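Local coordinates for protein neutral ceramidase (Pseudomonas aeruginosa, PDB 2ZWS) that hydrolyses the N-acyl linkage of ceramides to give sphingosine and a free fatty acid, and also runs the reverse synthesis, using a bound zinc ion, at residues A[59-64]-A[93-98]; A[371-376]-A[456-461]; A[563-568]-A[612-617]. All coordinates share one frame; numbering follows the deposited sequence.

Contact 1: A[59-64]-A[93-98]. With ZN (zinc ion), chain B; FMT (formic acid), chain E.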
loop_
_atom_site.group_PDB
_atom_site.type_symbol
_atom_site.label_atom_id
_atom_site.label_comp_id
_atom_site.label_asym_id
_atom_site.label_seq_id
_atom_site.Cartn_x
_atom_site.Cartn_y
_atom_site.Cartn_z
ATOM N N VAL A 59 -10.242 -3.492 2.775
ATOM C CA VAL A 59 -9.657 -2.940 1.555
ATOM C C VAL A 59 -8.144 -2.934 1.674
ATOM O O VAL A 59 -7.601 -2.400 2.655
ATOM C CB VAL A 59 -10.177 -1.474 1.242
ATOM C CG1 VAL A 59 -9.645 -0.998 -0.087
ATOM C CG2 VAL A 59 -11.727 -1.388 1.264
ATOM N N ASN A 60 -7.457 -3.567 0.721
ATOM C CA ASN A 60 -6.002 -3.460 0.697
ATOM C C ASN A 60 -5.585 -2.542 -0.463
ATOM O O ASN A 60 -6.151 -2.622 -1.556
ATOM C CB ASN A 60 -5.317 -4.840 0.558
ATOM C CG ASN A 60 -3.846 -4.810 0.940
ATOM O OD1 ASN A 60 -3.458 -4.299 1.998
ATOM N ND2 ASN A 60 -3.041 -5.412 0.103
ATOM N N THR A 61 -4.659 -1.622 -0.191
ATOM C CA THR A 61 -4.305 -0.575 -1.135
ATOM C C THR A 61 -2.821 -0.629 -1.532
ATOM O O THR A 61 -1.925 -0.895 -0.689
ATOM C CB THR A 61 -4.605 0.834 -0.529
ATOM O OG1 THR A 61 -3.789 1.048 0.646
ATOM C CG2 THR A 61 -6.131 0.989 -0.202
ATOM N N ASP A 62 -2.564 -0.349 -2.811
ATOM C CA ASP A 62 -1.200 -0.261 -3.326
ATOM C C ASP A 62 -0.541 1.100 -2.954
ATOM O O ASP A 62 -0.224 1.909 -3.838
ATOM C CB ASP A 62 -1.188 -0.449 -4.854
ATOM C CG ASP A 62 -1.543 -1.862 -5.313
ATOM O OD1 ASP A 62 -1.056 -2.850 -4.723
ATOM O OD2 ASP A 62 -2.256 -1.984 -6.337
ATOM N N LEU A 63 -0.337 1.309 -1.658
ATOM C CA LEU A 63 0.173 2.570 -1.110
ATOM C C LEU A 63 1.271 2.277 -0.105
ATOM O O LEU A 63 1.359 1.162 0.427
ATOM C CB LEU A 63 -0.942 3.336 -0.365
ATOM C CG LEU A 63 -2.132 3.735 -1.246
ATOM C CD1 LEU A 63 -3.245 4.293 -0.411
ATOM C CD2 LEU A 63 -1.674 4.755 -2.295
ATOM N N GLY A 64 2.084 3.289 0.221
ATOM C CA GLY A 64 3.092 3.143 1.269
ATOM C C GLY A 64 2.443 2.901 2.613
ATOM O O GLY A 64 2.951 2.137 3.443
ATOM N N LEU A 93 -8.948 -0.577 6.395
ATOM C CA LEU A 93 -8.132 -0.144 5.255
ATOM C C LEU A 93 -6.692 -0.491 5.547
ATOM O O LEU A 93 -6.215 -0.176 6.627
ATOM C CB LEU A 93 -8.252 1.380 5.069
ATOM C CG LEU A 93 -9.648 1.990 4.954
ATOM C CD1 LEU A 93 -9.517 3.498 4.731
ATOM C CD2 LEU A 93 -10.486 1.368 3.827
ATOM N N ALA A 94 -6.006 -1.168 4.638
ATOM C CA ALA A 94 -4.616 -1.547 4.854
ATOM C C ALA A 94 -3.809 -1.257 3.603
ATOM O O ALA A 94 -4.368 -1.018 2.526
ATOM C CB ALA A 94 -4.542 -2.992 5.226
ATOM N N ALA A 95 -2.493 -1.224 3.750
ATOM C CA ALA A 95 -1.613 -0.905 2.628
ATOM C C ALA A 95 -0.543 -1.983 2.434
ATOM O O ALA A 95 -0.118 -2.652 3.401
ATOM C CB ALA A 95 -0.930 0.411 2.928
ATOM N N THR A 96 -0.062 -2.072 1.198
ATOM C CA THR A 96 0.977 -3.033 0.834
ATOM C C THR A 96 2.389 -2.531 1.218
ATOM O O THR A 96 3.357 -3.323 1.216
ATOM C CB THR A 96 1.039 -3.230 -0.691
ATOM O OG1 THR A 96 1.325 -1.953 -1.301
ATOM C CG2 THR A 96 -0.233 -3.875 -1.234
ATOM N N HIS A 97 2.512 -1.223 1.471
ATOM C CA HIS A 97 3.810 -0.599 1.825
ATOM C C HIS A 97 4.760 -0.513 0.635
ATOM O O HIS A 97 5.984 -0.530 0.784
ATOM C CB HIS A 97 4.448 -1.299 3.014
ATOM C CG HIS A 97 5.472 -0.490 3.734
ATOM N ND1 HIS A 97 5.326 0.859 3.983
ATOM C CD2 HIS A 97 6.603 -0.882 4.385
ATOM C CE1 HIS A 97 6.366 1.273 4.704
ATOM N NE2 HIS A 97 7.147 0.235 4.970
ATOM N N THR A 98 4.203 -0.400 -0.568
ATOM C CA THR A 98 5.041 -0.020 -1.715
ATOM C C THR A 98 5.708 1.327 -1.462
ATOM O O THR A 98 5.061 2.246 -0.924
ATOM C CB THR A 98 4.245 0.032 -3.049
ATOM O OG1 THR A 98 5.076 0.555 -4.089
ATOM C CG2 THR A 98 2.986 0.888 -2.940
HETATM ZN ZN ZN B . 8.810 0.329 6.359
HETATM C C FMT E . -1.960 -6.294 -3.333
HETATM O O1 FMT E . -1.246 -5.696 -4.205
HETATM O O2 FMT E . -2.985 -5.913 -2.684
HETATM O O HOH W 1 -1.594 -4.839 4.050
HETATM O O HOH W 2 1.370 -2.276 -3.944
HETATM O O HOH W 3 9.696 1.805 5.131
#
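Parallel strands 55-61 and 91-95 of a beta-alpha-beta unit meet here through Val59, Asn60 and Thr61 beside Leu93, Ala94 and Ala95, and the chain after the second strand leads into the zinc site. Ala94 N donates to Val59 O at 2.8 Å. Ala94 O is gripped twice by Thr61, by its N and by its OG1 (2.9 Å), which reach it from opposite faces of the carbonyl plane. Thr61 OG1 sits between the backbone N and the carbonyl carbon (chi1 63°), which turns the hydroxyl to this oxygen.

Past the strand ends, Asp62 centres an inverse gamma turn. His97 N donates to Leu63 O. His97 ND1 donates to Gly64 O at 2.8 Å, on a lone pair and close to the ring plane. This bond fixes the ring rotation and leaves NE2 to bind zinc at 2.2 Å. His204, Glu411, Tyr448 and a water also bind the zinc, so Gly64 acts as a second-shell residue.

Asn60, an inferred substrate-binding residue, donates from ND2 to a formate O2 at 2.8 Å. A water bridges Asp62 OD1 and Thr96 OG1, while Asp62 OD2 is held by Trp41 N and Arg43. Placing site residues in the loops just past the C-terminal ends of parallel strands is typical of beta-alpha-beta folds.

Contact 2: A[371-376]-A[456-461]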
loop_
_atom_site.group_PDB
_atom_site.type_symbol
_atom_site.label_atom_id
_atom_site.label_comp_id
_atom_site.label_asym_id
_atom_site.label_seq_id
_atom_site.Cartn_x
_atom_site.Cartn_y
_atom_site.Cartn_z
ATOM N N GLN A 371 11.980 8.065 27.212
ATOM C CA GLN A 371 12.381 7.460 25.927
ATOM C C GLN A 371 13.540 6.446 26.042
ATOM O O GLN A 371 13.898 5.785 25.062
ATOM C CB GLN A 371 12.716 8.548 24.900
ATOM C CG GLN A 371 11.507 9.336 24.396
ATOM C CD GLN A 371 10.680 8.551 23.378
ATOM O OE1 GLN A 371 11.112 7.501 22.895
ATOM N NE2 GLN A 371 9.484 9.065 23.048
ATOM N N ALA A 372 14.126 6.349 27.245
ATOM C CA ALA A 372 15.052 5.260 27.613
ATOM C C ALA A 372 16.299 5.270 26.738
ATOM O O ALA A 372 16.979 6.301 26.661
ATOM C CB ALA A 372 14.326 3.883 27.607
ATOM N N GLU A 373 16.603 4.180 26.048
ATOM C CA GLU A 373 17.864 4.128 25.301
ATOM C C GLU A 373 17.924 4.969 24.029
ATOM O O GLU A 373 18.970 5.104 23.407
ATOM C CB GLU A 373 18.402 2.703 25.103
ATOM C CG GLU A 373 17.425 1.593 24.919
ATOM C CD GLU A 373 16.619 1.232 26.165
ATOM O OE1 GLU A 373 17.153 0.750 27.199
ATOM O OE2 GLU A 373 15.407 1.417 26.078
ATOM N N LYS A 374 16.797 5.555 23.642
ATOM C CA LYS A 374 16.788 6.427 22.487
ATOM C C LYS A 374 17.603 7.704 22.706
ATOM O O LYS A 374 17.548 8.303 23.783
ATOM C CB LYS A 374 15.332 6.810 22.174
ATOM C CG LYS A 374 15.149 7.614 20.862
ATOM C CD LYS A 374 13.664 7.940 20.591
ATOM C CE LYS A 374 12.929 6.713 20.063
ATOM N NZ LYS A 374 11.458 6.964 20.164
ATOM N N THR A 375 18.368 8.097 21.685
ATOM C CA THR A 375 18.935 9.440 21.683
ATOM C C THR A 375 18.098 10.271 20.723
ATOM O O THR A 375 18.055 10.054 19.502
ATOM C CB THR A 375 20.454 9.506 21.414
ATOM O OG1 THR A 375 20.739 9.259 20.040
ATOM C CG2 THR A 375 21.196 8.499 22.287
ATOM N N ILE A 376 17.367 11.199 21.315
ATOM C CA ILE A 376 16.355 11.934 20.566
ATOM C C ILE A 376 16.975 12.826 19.495
ATOM O O ILE A 376 17.862 13.640 19.785
ATOM C CB ILE A 376 15.450 12.745 21.514
ATOM C CG1 ILE A 376 14.651 11.790 22.412
ATOM C CG2 ILE A 376 14.558 13.683 20.716
ATOM C CD1 ILE A 376 13.913 12.450 23.557
ATOM N N ALA A 456 15.826 -1.434 22.875
ATOM C CA ALA A 456 17.070 -1.095 23.593
ATOM C C ALA A 456 18.279 -1.024 22.666
ATOM O O ALA A 456 19.201 -0.236 22.906
ATOM C CB ALA A 456 17.333 -2.070 24.740
ATOM N N ALA A 457 18.267 -1.828 21.607
ATOM C CA ALA A 457 19.364 -1.849 20.642
ATOM C C ALA A 457 19.417 -0.597 19.771
ATOM O O ALA A 457 20.474 -0.235 19.270
ATOM C CB ALA A 457 19.300 -3.103 19.791
ATOM N N GLN A 458 18.261 0.038 19.570
ATOM C CA GLN A 458 18.161 1.283 18.780
ATOM C C GLN A 458 18.757 1.197 17.382
ATOM O O GLN A 458 19.442 2.112 16.930
ATOM C CB GLN A 458 18.695 2.512 19.552
ATOM C CG GLN A 458 17.801 2.963 20.689
ATOM C CD GLN A 458 16.501 3.589 20.207
ATOM O OE1 GLN A 458 16.512 4.621 19.547
ATOM N NE2 GLN A 458 15.386 2.984 20.571
ATOM N N GLU A 459 18.477 0.097 16.690
ATOM C CA GLU A 459 18.683 0.057 15.244
ATOM C C GLU A 459 17.523 0.869 14.642
ATOM O O GLU A 459 16.740 1.439 15.392
ATOM C CB GLU A 459 18.713 -1.384 14.742
ATOM C CG GLU A 459 19.970 -2.143 15.201
ATOM C CD GLU A 459 20.135 -3.448 14.463
ATOM O OE1 GLU A 459 19.354 -4.397 14.732
ATOM O OE2 GLU A 459 21.039 -3.532 13.594
ATOM N N TYR A 460 17.407 0.916 13.318
ATOM C CA TYR A 460 16.507 1.865 12.662
ATOM C C TYR A 460 15.068 1.804 13.201
ATOM O O TYR A 460 14.477 2.830 13.536
ATOM C CB TYR A 460 16.557 1.644 11.155
ATOM C CG TYR A 460 15.558 2.491 10.402
ATOM C CD1 TYR A 460 15.769 3.863 10.221
ATOM C CD2 TYR A 460 14.396 1.914 9.883
ATOM C CE1 TYR A 460 14.823 4.653 9.540
ATOM C CE2 TYR A 460 13.465 2.685 9.183
ATOM C CZ TYR A 460 13.678 4.044 9.032
ATOM O OH TYR A 460 12.744 4.808 8.341
ATOM N N GLU A 461 14.530 0.597 13.322
ATOM C CA GLU A 461 13.165 0.402 13.800
ATOM C C GLU A 461 12.950 0.878 15.231
ATOM O O GLU A 461 11.884 1.418 15.576
ATOM C CB GLU A 461 12.749 -1.057 13.653
ATOM C CG GLU A 461 12.788 -1.577 12.199
ATOM C CD GLU A 461 14.186 -1.956 11.722
ATOM O OE1 GLU A 461 15.129 -2.090 12.548
ATOM O OE2 GLU A 461 14.365 -2.099 10.503
HETATM O O HOH W 4 18.351 6.339 19.168
#
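Gln458 crosses Lys374 at a slant and brings its amide against the start of the lysine side chain. Gln458 OE1 lies 3.5 Å from Lys374 CG and equally near Lys374 CA. The glutamine chain bends at chi2 (-70°), which swings CD toward the 371-376 loop. Gln458 CG, further back, rests 3.7 Å from Glu373 O. These are van der Waals contacts.

A water supplies the polar link between the segments. It donates to Gln458 OE1 over a very short distance and accepts from Thr375 N at 3.1 Å. Gln458 NE2 is held by Tyr455 O, in the helix just before it. The two ends of the amide are thus anchored on different sides, one by the preceding helix 452-457 and one through the water to the loop.

Lys374 starts out extended, with CG anti to the backbone N (chi1 -173°), and bends only at chi3. Its tip leads away from Gln458. NZ donates to Gln371 OE1 at 2.8 Å, from above the amide plane, and also to Thr465 O and Ala325 O. NZ thus donates to three oxygens. The placement of the Glu373 side chain against Ala456 is doubtful, but its carboxylate forms a salt bridge with Arg452.

Residues 371-374 form a type II' beta turn, with Ala372 at positive phi just after helix 365-370. This turn packs on the C-terminal end of helix 452-457, where Tyr455 also touches Glu373 and Lys374, and the chain then enters strand 376-378.

Contact 3: A[563-568]-A[612-617]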
loop_
_atom_site.group_PDB
_atom_site.type_symbol
_atom_site.label_atom_id
_atom_site.label_comp_id
_atom_site.label_asym_id
_atom_site.label_seq_id
_atom_site.Cartn_x
_atom_site.Cartn_y
_atom_site.Cartn_z
ATOM N N VAL A 563 -2.283 -1.299 -29.459
ATOM C CA VAL A 563 -3.458 -1.663 -30.242
ATOM C C VAL A 563 -3.100 -2.663 -31.335
ATOM O O VAL A 563 -2.190 -2.412 -32.135
ATOM C CB VAL A 563 -4.137 -0.411 -30.851
ATOM C CG1 VAL A 563 -5.411 -0.808 -31.623
ATOM C CG2 VAL A 563 -4.495 0.612 -29.785
ATOM N N ASN A 564 -3.818 -3.788 -31.344
ATOM C CA ASN A 564 -3.691 -4.855 -32.333
ATOM C C ASN A 564 -4.695 -4.602 -33.464
ATOM O O ASN A 564 -5.891 -4.432 -33.201
ATOM C CB ASN A 564 -3.983 -6.200 -31.636
ATOM C CG ASN A 564 -3.816 -7.421 -32.551
ATOM O OD1 ASN A 564 -3.193 -7.362 -33.613
ATOM N ND2 ASN A 564 -4.350 -8.554 -32.105
ATOM N N ILE A 565 -4.208 -4.544 -34.707
ATOM C CA ILE A 565 -5.095 -4.356 -35.883
ATOM C C ILE A 565 -5.026 -5.534 -36.862
ATOM O O ILE A 565 -5.427 -5.420 -38.032
ATOM C CB ILE A 565 -4.845 -3.023 -36.619
ATOM C CG1 ILE A 565 -3.341 -2.798 -36.828
ATOM C CG2 ILE A 565 -5.511 -1.871 -35.859
ATOM C CD1 ILE A 565 -2.996 -1.582 -37.673
ATOM N N GLY A 566 -4.494 -6.653 -36.382
ATOM C CA GLY A 566 -4.618 -7.912 -37.081
ATOM C C GLY A 566 -3.435 -8.340 -37.923
ATOM O O GLY A 566 -2.415 -7.664 -38.000
ATOM N N LYS A 567 -3.619 -9.460 -38.607
ATOM C CA LYS A 567 -2.518 -10.204 -39.195
ATOM C C LYS A 567 -1.660 -9.626 -40.351
ATOM O O LYS A 567 -0.470 -9.949 -40.386
ATOM C CB LYS A 567 -2.963 -11.641 -39.508
ATOM C CG LYS A 567 -1.898 -12.694 -39.232
ATOM C CD LYS A 567 -2.494 -13.953 -38.600
ATOM C CE LYS A 567 -2.686 -13.806 -37.084
ATOM N NZ LYS A 567 -1.411 -13.897 -36.301
ATOM N N ASP A 568 -2.134 -8.789 -41.285
ATOM C CA ASP A 568 -3.280 -7.857 -41.309
ATOM C C ASP A 568 -4.732 -8.397 -41.194
ATOM O O ASP A 568 -4.920 -9.597 -40.990
ATOM C CB ASP A 568 -3.139 -7.046 -42.608
ATOM C CG ASP A 568 -3.489 -7.865 -43.841
ATOM O OD1 ASP A 568 -3.956 -7.273 -44.841
ATOM O OD2 ASP A 568 -3.318 -9.107 -43.801
ATOM N N HIS A 612 0.023 -6.830 -36.983
ATOM C CA HIS A 612 0.291 -5.397 -36.989
ATOM C C HIS A 612 -0.296 -4.692 -35.768
ATOM O O HIS A 612 -1.420 -4.987 -35.345
ATOM C CB HIS A 612 -0.213 -4.785 -38.297
ATOM C CG HIS A 612 0.540 -5.276 -39.497
ATOM N ND1 HIS A 612 0.159 -6.394 -40.212
ATOM C CD2 HIS A 612 1.684 -4.834 -40.073
ATOM C CE1 HIS A 612 1.020 -6.600 -41.195
ATOM N NE2 HIS A 612 1.959 -5.671 -41.128
ATOM N N TYR A 613 0.487 -3.762 -35.220
ATOM C CA TYR A 613 0.158 -3.073 -33.984
ATOM C C TYR A 613 0.489 -1.593 -34.110
ATOM O O TYR A 613 1.299 -1.201 -34.955
ATOM C CB TYR A 613 1.001 -3.651 -32.841
ATOM C CG TYR A 613 0.675 -5.083 -32.474
ATOM C CD1 TYR A 613 -0.161 -5.357 -31.392
ATOM C CD2 TYR A 613 1.215 -6.163 -33.191
ATOM C CE1 TYR A 613 -0.472 -6.658 -31.031
ATOM C CE2 TYR A 613 0.900 -7.485 -32.844
ATOM C CZ TYR A 613 0.053 -7.719 -31.755
ATOM O OH TYR A 613 -0.269 -9.009 -31.380
ATOM N N TYR A 614 -0.114 -0.766 -33.265
ATOM C CA TYR A 614 0.385 0.593 -33.102
ATOM C C TYR A 614 0.213 1.036 -31.659
ATOM O O TYR A 614 -0.429 0.345 -30.873
ATOM C CB TYR A 614 -0.294 1.563 -34.071
ATOM C CG TYR A 614 -1.777 1.797 -33.860
ATOM C CD1 TYR A 614 -2.737 1.020 -34.531
ATOM C CD2 TYR A 614 -2.225 2.828 -33.041
ATOM C CE1 TYR A 614 -4.099 1.258 -34.354
ATOM C CE2 TYR A 614 -3.574 3.082 -32.880
ATOM C CZ TYR A 614 -4.507 2.287 -33.532
ATOM O OH TYR A 614 -5.843 2.551 -33.360
ATOM N N ILE A 615 0.790 2.175 -31.307
ATOM C CA ILE A 615 0.681 2.679 -29.940
ATOM C C ILE A 615 -0.049 4.025 -29.947
ATOM O O ILE A 615 0.263 4.909 -30.751
ATOM C CB ILE A 615 2.085 2.760 -29.263
ATOM C CG1 ILE A 615 2.640 1.343 -29.026
ATOM C CG2 ILE A 615 2.028 3.561 -27.943
ATOM C CD1 ILE A 615 4.098 1.283 -28.598
ATOM N N ARG A 616 -1.056 4.151 -29.087
ATOM C CA ARG A 616 -1.784 5.392 -28.903
ATOM C C ARG A 616 -1.429 6.034 -27.555
ATOM O O ARG A 616 -1.325 5.339 -26.519
ATOM C CB ARG A 616 -3.290 5.130 -28.999
ATOM C CG ARG A 616 -4.159 6.348 -28.958
ATOM C CD ARG A 616 -5.558 6.039 -29.470
ATOM N NE ARG A 616 -6.417 7.212 -29.334
ATOM C CZ ARG A 616 -7.680 7.265 -29.736
ATOM N NH1 ARG A 616 -8.380 8.377 -29.564
ATOM N NH2 ARG A 616 -8.241 6.197 -30.289
ATOM N N HIS A 617 -1.267 7.353 -27.564
ATOM C CA HIS A 617 -1.024 8.123 -26.357
ATOM C C HIS A 617 -2.204 9.042 -26.050
ATOM O O HIS A 617 -2.760 9.662 -26.949
ATOM C CB HIS A 617 0.270 8.949 -26.486
ATOM C CG HIS A 617 0.459 9.975 -25.414
ATOM N ND1 HIS A 617 0.454 9.664 -24.064
ATOM C CD2 HIS A 617 0.735 11.301 -25.496
ATOM C CE1 HIS A 617 0.675 10.768 -23.368
ATOM N NE2 HIS A 617 0.835 11.773 -24.213
#
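The Tyr614 ring carries Val563 CB over one face, a CH-pi contact 3.9 Å from the ring centroid, and Ile565 CG2 at its edge. The Tyr613 ring has Asn564 OD1 over one face, offset toward the rim, with the amide and ring planes only 15° apart. The two tyrosines point to opposite faces of an antiparallel pair of strands, 560-566 and 611-622, in the beta-sandwich part of the enzyme. Tyr613 OH bonds to Glu609 O, and its ring meets that of Trp602. Tyr614 CG stands between its backbone N and carbonyl carbon (chi1 66°), on the same side of the sheet as Val563.

Val563 and Tyr614 form a hydrogen-bonded pair, with each N donating to the other residue's O at 2.9 Å. Asn564 and Tyr613 are the non-hydrogen-bonded pair that follows. Next, Ile565 N donates to His612 O at 2.9 Å and His612 N to Gly566 O at 2.8 Å. Strand 574-578 flanks 560-566 on its other side, and strand 629-642 flanks 611-622. Where the first strand runs out, Asn564 closes an Asx turn: Gly566 N donates to Asn564 OD1 at 3.1 Å, from above the amide plane.

How the contacts relate
The contacts follow one another along the chain, each closing before the next opens. Contacts 1 and 2 belong to the N-terminal part of the ceramidase, and contact 3 to the C-terminal part. Contact 1 lies near the middle of the chain, in the mixed nine-stranded sheet that leads to the zinc site. Contact 2 is at the surface, its centre about 27 Å from that of contact 1. Contact 3 is in a five-stranded sheet, with its centre about 35 Å from that of contact 1 and about 58 Å from that of contact 2, on the opposite side of the chain's centre from contact 2. None touches another. The zinc site is thus central, with loop packing and the beta sandwich to either side.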